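Local coordinates for macrolide export ATP-binding/permease protein macB (Actinobacillus actinomycetemcomitans, PDB 3FTJ) that probably drives macrolide export as the ABC transporter of the MacAB-TdeA efflux system, of which this chain is the periplasmic region, at residues Ser58-Ala72 with Ile117-Asn131. Numbering follows the deposited sequence.
Sequences SSGILVVGNKSFTSA and IFANENPLGKTVIFN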
loop_
_atom_site.group_PDB
_atom_site.type_symbol
_atom_site.label_atom_id
_atom_site.label_comp_id
_atom_site.label_asym_id
_atom_site.label_seq_id
_atom_site.Cartn_x
_atom_site.Cartn_y
_atom_site.Cartn_z
ATOM N N SER A 58 2.256 8.091 -6.480
ATOM C CA SER A 58 2.687 9.306 -7.148
ATOM C C SER A 58 1.760 10.407 -6.670
ATOM O O SER A 58 0.612 10.152 -6.322
ATOM C CB SER A 58 2.565 9.143 -8.662
ATOM O OG SER A 58 3.211 10.200 -9.360
ATOM N N SER A 59 2.264 11.630 -6.635
ATOM C CA SER A 59 1.489 12.777 -6.188
ATOM C C SER A 59 1.430 13.761 -7.342
ATOM O O SER A 59 2.464 14.172 -7.863
ATOM C CB SER A 59 2.170 13.411 -4.983
ATOM O OG SER A 59 1.495 14.575 -4.569
ATOM N N GLY A 60 0.227 14.121 -7.767
ATOM C CA GLY A 60 0.087 14.907 -8.977
ATOM C C GLY A 60 -1.186 15.728 -9.027
ATOM O O GLY A 60 -1.792 16.008 -7.994
ATOM N N ILE A 61 -1.588 16.107 -10.238
ATOM C CA ILE A 61 -2.727 16.988 -10.426
ATOM C C ILE A 61 -3.940 16.195 -10.858
ATOM O O ILE A 61 -3.892 15.456 -11.843
ATOM C CB ILE A 61 -2.420 18.109 -11.454
ATOM C CG1 ILE A 61 -1.476 19.143 -10.847
ATOM C CG2 ILE A 61 -3.690 18.828 -11.862
ATOM C CD1 ILE A 61 -0.110 18.624 -10.535
ATOM N N LEU A 62 -5.022 16.341 -10.102
ATOM C CA LEU A 62 -6.259 15.621 -10.375
ATOM C C LEU A 62 -7.306 16.593 -10.892
ATOM O O LEU A 62 -7.685 17.535 -10.190
ATOM C CB LEU A 62 -6.774 14.973 -9.087
ATOM C CG LEU A 62 -7.772 13.816 -9.167
ATOM C CD1 LEU A 62 -8.501 13.660 -7.851
ATOM C CD2 LEU A 62 -8.765 14.041 -10.265
ATOM N N VAL A 63 -7.774 16.366 -12.114
ATOM C CA VAL A 63 -8.879 17.148 -12.660
ATOM C C VAL A 63 -10.195 16.379 -12.503
ATOM O O VAL A 63 -10.274 15.174 -12.797
ATOM C CB VAL A 63 -8.662 17.494 -14.148
ATOM C CG1 VAL A 63 -9.946 18.060 -14.760
ATOM C CG2 VAL A 63 -7.499 18.459 -14.313
ATOM N N VAL A 64 -11.216 17.067 -12.003
ATOM C CA VAL A 64 -12.536 16.467 -11.867
ATOM C C VAL A 64 -13.559 17.462 -12.367
ATOM O O VAL A 64 -13.781 18.502 -11.743
ATOM C CB VAL A 64 -12.860 16.137 -10.418
ATOM C CG1 VAL A 64 -14.198 15.389 -10.330
ATOM C CG2 VAL A 64 -11.719 15.326 -9.789
ATOM N N GLY A 65 -14.181 17.146 -13.496
ATOM C CA GLY A 65 -15.079 18.087 -14.134
ATOM C C GLY A 65 -14.281 19.312 -14.515
ATOM O O GLY A 65 -13.344 19.228 -15.303
ATOM N N ASN A 66 -14.639 20.450 -13.939
ATOM C CA ASN A 66 -13.916 21.687 -14.203
ATOM C C ASN A 66 -12.919 22.049 -13.114
ATOM O O ASN A 66 -12.234 23.060 -13.214
ATOM C CB ASN A 66 -14.899 22.839 -14.404
ATOM C CG ASN A 66 -15.700 22.696 -15.680
ATOM O OD1 ASN A 66 -15.160 22.336 -16.728
ATOM N ND2 ASN A 66 -16.997 22.966 -15.597
ATOM N N LYS A 67 -12.843 21.221 -12.078
ATOM C CA LYS A 67 -12.001 21.503 -10.917
ATOM C C LYS A 67 -10.631 20.852 -11.072
ATOM O O LYS A 67 -10.510 19.790 -11.677
ATOM C CB LYS A 67 -12.675 21.006 -9.632
ATOM C CG LYS A 67 -14.042 21.634 -9.326
ATOM C CD LYS A 67 -14.852 20.753 -8.366
ATOM C CE LYS A 67 -16.168 21.411 -7.918
ATOM N NZ LYS A 67 -17.120 21.649 -9.055
ATOM N N SER A 68 -9.606 21.493 -10.523
ATOM C CA SER A 68 -8.244 20.979 -10.574
ATOM C C SER A 68 -7.670 21.019 -9.170
ATOM O O SER A 68 -7.737 22.054 -8.502
ATOM C CB SER A 68 -7.388 21.828 -11.527
ATOM O OG SER A 68 -6.005 21.492 -11.445
ATOM N N PHE A 69 -7.120 19.888 -8.728
ATOM C CA PHE A 69 -6.563 19.733 -7.390
ATOM C C PHE A 69 -5.082 19.376 -7.479
ATOM O O PHE A 69 -4.696 18.578 -8.327
ATOM C CB PHE A 69 -7.273 18.586 -6.652
ATOM C CG PHE A 69 -8.756 18.766 -6.507
ATOM C CD1 PHE A 69 -9.287 19.330 -5.358
ATOM C CD2 PHE A 69 -9.621 18.358 -7.510
ATOM C CE1 PHE A 69 -10.655 19.491 -5.217
ATOM C CE2 PHE A 69 -10.988 18.515 -7.372
ATOM C CZ PHE A 69 -11.505 19.083 -6.225
ATOM N N THR A 70 -4.260 19.941 -6.597
ATOM C CA THR A 70 -2.863 19.512 -6.495
ATOM C C THR A 70 -2.612 18.562 -5.343
ATOM O O THR A 70 -3.423 18.438 -4.428
ATOM C CB THR A 70 -1.883 20.668 -6.289
ATOM O OG1 THR A 70 -2.461 21.642 -5.410
ATOM C CG2 THR A 70 -1.548 21.294 -7.593
ATOM N N SER A 71 -1.452 17.920 -5.395
ATOM C CA SER A 71 -1.048 16.936 -4.401
ATOM C C SER A 71 -2.166 15.946 -4.092
ATOM O O SER A 71 -2.520 15.716 -2.934
ATOM C CB SER A 71 -0.523 17.610 -3.130
ATOM O OG SER A 71 -1.361 18.680 -2.731
ATOM N N ALA A 72 -2.732 15.380 -5.150
ATOM C CA ALA A 72 -3.555 14.194 -5.022
ATOM C C ALA A 72 -2.598 13.018 -5.101
ATOM O O ALA A 72 -1.766 12.954 -6.007
ATOM C CB ALA A 72 -4.568 14.123 -6.145
ATOM N N ILE A 117 -13.630 16.325 -3.478
ATOM C CA ILE A 117 -13.772 16.361 -4.926
ATOM C C ILE A 117 -15.226 16.332 -5.371
ATOM O O ILE A 117 -15.571 16.864 -6.422
ATOM C CB ILE A 117 -13.097 15.136 -5.543
ATOM C CG1 ILE A 117 -11.604 15.136 -5.239
ATOM C CG2 ILE A 117 -13.353 15.079 -7.036
ATOM C CD1 ILE A 117 -11.005 13.760 -5.377
ATOM N N PHE A 118 -16.076 15.690 -4.580
ATOM C CA PHE A 118 -17.455 15.456 -4.997
ATOM C C PHE A 118 -18.497 16.038 -4.043
ATOM O O PHE A 118 -19.670 16.129 -4.387
ATOM C CB PHE A 118 -17.700 13.961 -5.213
ATOM C CG PHE A 118 -17.076 13.426 -6.475
ATOM C CD1 PHE A 118 -16.027 12.523 -6.423
ATOM C CD2 PHE A 118 -17.533 13.842 -7.717
ATOM C CE1 PHE A 118 -15.451 12.037 -7.586
ATOM C CE2 PHE A 118 -16.958 13.362 -8.888
ATOM C CZ PHE A 118 -15.917 12.460 -8.820
ATOM N N ALA A 119 -18.059 16.443 -2.854
ATOM C CA ALA A 119 -18.972 16.969 -1.848
ATOM C C ALA A 119 -20.189 16.058 -1.713
ATOM O O ALA A 119 -20.061 14.910 -1.284
ATOM C CB ALA A 119 -19.392 18.389 -2.204
ATOM N N ASN A 120 -21.362 16.558 -2.101
ATOM C CA ASN A 120 -22.604 15.801 -1.952
ATOM C C ASN A 120 -23.047 15.101 -3.235
ATOM O O ASN A 120 -24.099 14.458 -3.274
ATOM C CB ASN A 120 -23.723 16.696 -1.403
ATOM C CG ASN A 120 -23.511 17.063 0.062
ATOM O OD1 ASN A 120 -23.615 16.211 0.948
ATOM N ND2 ASN A 120 -23.209 18.338 0.319
ATOM N N GLU A 121 -22.234 15.220 -4.279
ATOM C CA GLU A 121 -22.495 14.542 -5.546
ATOM C C GLU A 121 -22.208 13.045 -5.449
ATOM O O GLU A 121 -21.384 12.603 -4.642
ATOM C CB GLU A 121 -21.638 15.156 -6.658
ATOM C CG GLU A 121 -21.713 16.675 -6.727
ATOM C CD GLU A 121 -20.504 17.299 -7.412
ATOM O OE1 GLU A 121 -19.976 16.701 -8.374
ATOM O OE2 GLU A 121 -20.081 18.394 -6.983
ATOM N N ASN A 122 -22.894 12.265 -6.275
ATOM C CA ASN A 122 -22.605 10.846 -6.401
ATOM C C ASN A 122 -21.310 10.636 -7.178
ATOM O O ASN A 122 -21.243 10.966 -8.360
ATOM C CB ASN A 122 -23.734 10.144 -7.142
ATOM C CG ASN A 122 -23.328 8.773 -7.636
ATOM O OD1 ASN A 122 -22.865 7.939 -6.861
ATOM N ND2 ASN A 122 -23.488 8.533 -8.936
ATOM N N PRO A 123 -20.281 10.072 -6.524
ATOM C CA PRO A 123 -18.973 9.863 -7.156
ATOM C C PRO A 123 -18.926 8.642 -8.081
ATOM O O PRO A 123 -18.132 8.612 -9.032
ATOM C CB PRO A 123 -18.072 9.633 -5.948
ATOM C CG PRO A 123 -18.976 8.841 -5.038
ATOM C CD PRO A 123 -20.261 9.643 -5.114
ATOM N N LEU A 124 -19.767 7.650 -7.807
ATOM C CA LEU A 124 -19.727 6.387 -8.536
ATOM C C LEU A 124 -19.947 6.581 -10.030
ATOM O O LEU A 124 -20.939 7.172 -10.457
ATOM C CB LEU A 124 -20.761 5.401 -7.973
ATOM C CG LEU A 124 -20.636 5.017 -6.492
ATOM C CD1 LEU A 124 -21.524 3.823 -6.183
ATOM C CD2 LEU A 124 -19.193 4.700 -6.132
ATOM N N GLY A 125 -19.010 6.086 -10.824
ATOM C CA GLY A 125 -19.153 6.113 -12.264
ATOM C C GLY A 125 -18.557 7.358 -12.889
ATOM O O GLY A 125 -18.434 7.457 -14.106
ATOM N N LYS A 126 -18.172 8.312 -12.056
ATOM C CA LYS A 126 -17.566 9.532 -12.577
ATOM C C LYS A 126 -16.066 9.417 -12.832
ATOM O O LYS A 126 -15.377 8.598 -12.223
ATOM C CB LYS A 126 -17.910 10.722 -11.691
ATOM C CG LYS A 126 -19.278 11.281 -12.052
ATOM C CD LYS A 126 -19.919 11.978 -10.894
ATOM C CE LYS A 126 -21.387 12.196 -11.173
ATOM N NZ LYS A 126 -22.005 13.026 -10.113
ATOM N N THR A 127 -15.570 10.226 -13.766
ATOM C CA THR A 127 -14.179 10.126 -14.192
ATOM C C THR A 127 -13.317 11.197 -13.553
ATOM O O THR A 127 -13.691 12.374 -13.523
ATOM C CB THR A 127 -14.058 10.208 -15.720
ATOM O OG1 THR A 127 -14.636 9.030 -16.304
ATOM C CG2 THR A 127 -12.607 10.311 -16.134
ATOM N N VAL A 128 -12.180 10.774 -13.006
ATOM C CA VAL A 128 -11.189 11.695 -12.472
ATOM C C VAL A 128 -9.904 11.519 -13.281
ATOM O O VAL A 128 -9.558 10.407 -13.679
ATOM C CB VAL A 128 -10.911 11.460 -10.975
ATOM C CG1 VAL A 128 -12.219 11.488 -10.176
ATOM C CG2 VAL A 128 -10.180 10.151 -10.762
ATOM N N ILE A 129 -9.210 12.621 -13.543
ATOM C CA ILE A 129 -8.041 12.597 -14.407
ATOM C C ILE A 129 -6.780 12.907 -13.613
ATOM O O ILE A 129 -6.611 14.015 -13.093
ATOM C CB ILE A 129 -8.189 13.609 -15.561
ATOM C CG1 ILE A 129 -9.483 13.355 -16.327
ATOM C CG2 ILE A 129 -7.005 13.534 -16.498
ATOM C CD1 ILE A 129 -9.637 14.241 -17.544
ATOM N N PHE A 130 -5.898 11.919 -13.513
ATOM C CA PHE A 130 -4.629 12.096 -12.818
ATOM C C PHE A 130 -3.485 12.281 -13.826
ATOM O O PHE A 130 -3.231 11.408 -14.666
ATOM C CB PHE A 130 -4.358 10.906 -11.897
ATOM C CG PHE A 130 -3.115 11.051 -11.064
ATOM C CD1 PHE A 130 -3.156 11.686 -9.838
ATOM C CD2 PHE A 130 -1.907 10.557 -11.515
ATOM C CE1 PHE A 130 -2.013 11.821 -9.077
ATOM C CE2 PHE A 130 -0.760 10.690 -10.756
ATOM C CZ PHE A 130 -0.820 11.319 -9.535
ATOM N N ASN A 131 -2.805 13.425 -13.746
ATOM C CA ASN A 131 -1.739 13.747 -14.697
ATOM C C ASN A 131 -2.106 13.354 -16.131
ATOM O O ASN A 131 -1.323 12.695 -16.834
ATOM C CB ASN A 131 -0.412 13.098 -14.277
ATOM C CG ASN A 131 0.297 13.875 -13.167
ATOM O OD1 ASN A 131 1.358 13.470 -12.695
ATOM N ND2 ASN A 131 -0.287 14.998 -12.755
HETATM O O HOH W 1 -13.417 14.709 -15.053
#
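The carbonyl oxygen of Ile129 takes a hydrogen bond from Val63 N of the adjacent strand at 2.8 Å, in the carbonyl plane, and a CA-H...O contact from Leu62. Ile129 N returns the bond to Val63 O, which makes Val63 and Ile129 an antiparallel hydrogen-bonded pair, and Asn131 N reaches Ile61 O at 3.0 Å with an N-H...O angle of 165°. Where the pairing runs out, a water takes over, accepting from Gly65 N and donating to Thr127 O. Leu62 and Phe130 form the non-hydrogen-bonded pair. The Phe130 ring swings away from its own amide nitrogen (chi1 -176°), which takes it beside Gly60, and its CE1 edge meets Ala72 O in the ring plane at 3.3 Å; that oxygen also accepts a hydrogen bond from Gly60 N, at the G1 bulge where Ser71 and Ala72 both face Gly60. On the same face, Leu62 divides its methyls: CD2 presses on Val128 CB, while CD1 meets Ile117 CD1 at 3.5 Å. From the helix end, Ile117 sets CG2 against both methyls of Val64; Ile117 CG2 lies 3.2 Å from Val64 CG2, closer than usual van der Waals contact. Ile117 CG1 lies over one face of the Phe69 ring in a CH-pi contact, 4.2 Å from the centroid and 19° off the normal. The CE2-CZ side of the Phe118 ring touches Val64 CG1, the two side chains crossing at about a right angle. Within the periplasmic core domain, the hairpin of strands 49-64 and 67-77 is thus continued by strand 127-130, which pairs in turn with strand 133-141, while the end of helix 111-118 packs against the sheet face bearing Leu62, Val64 and Phe69.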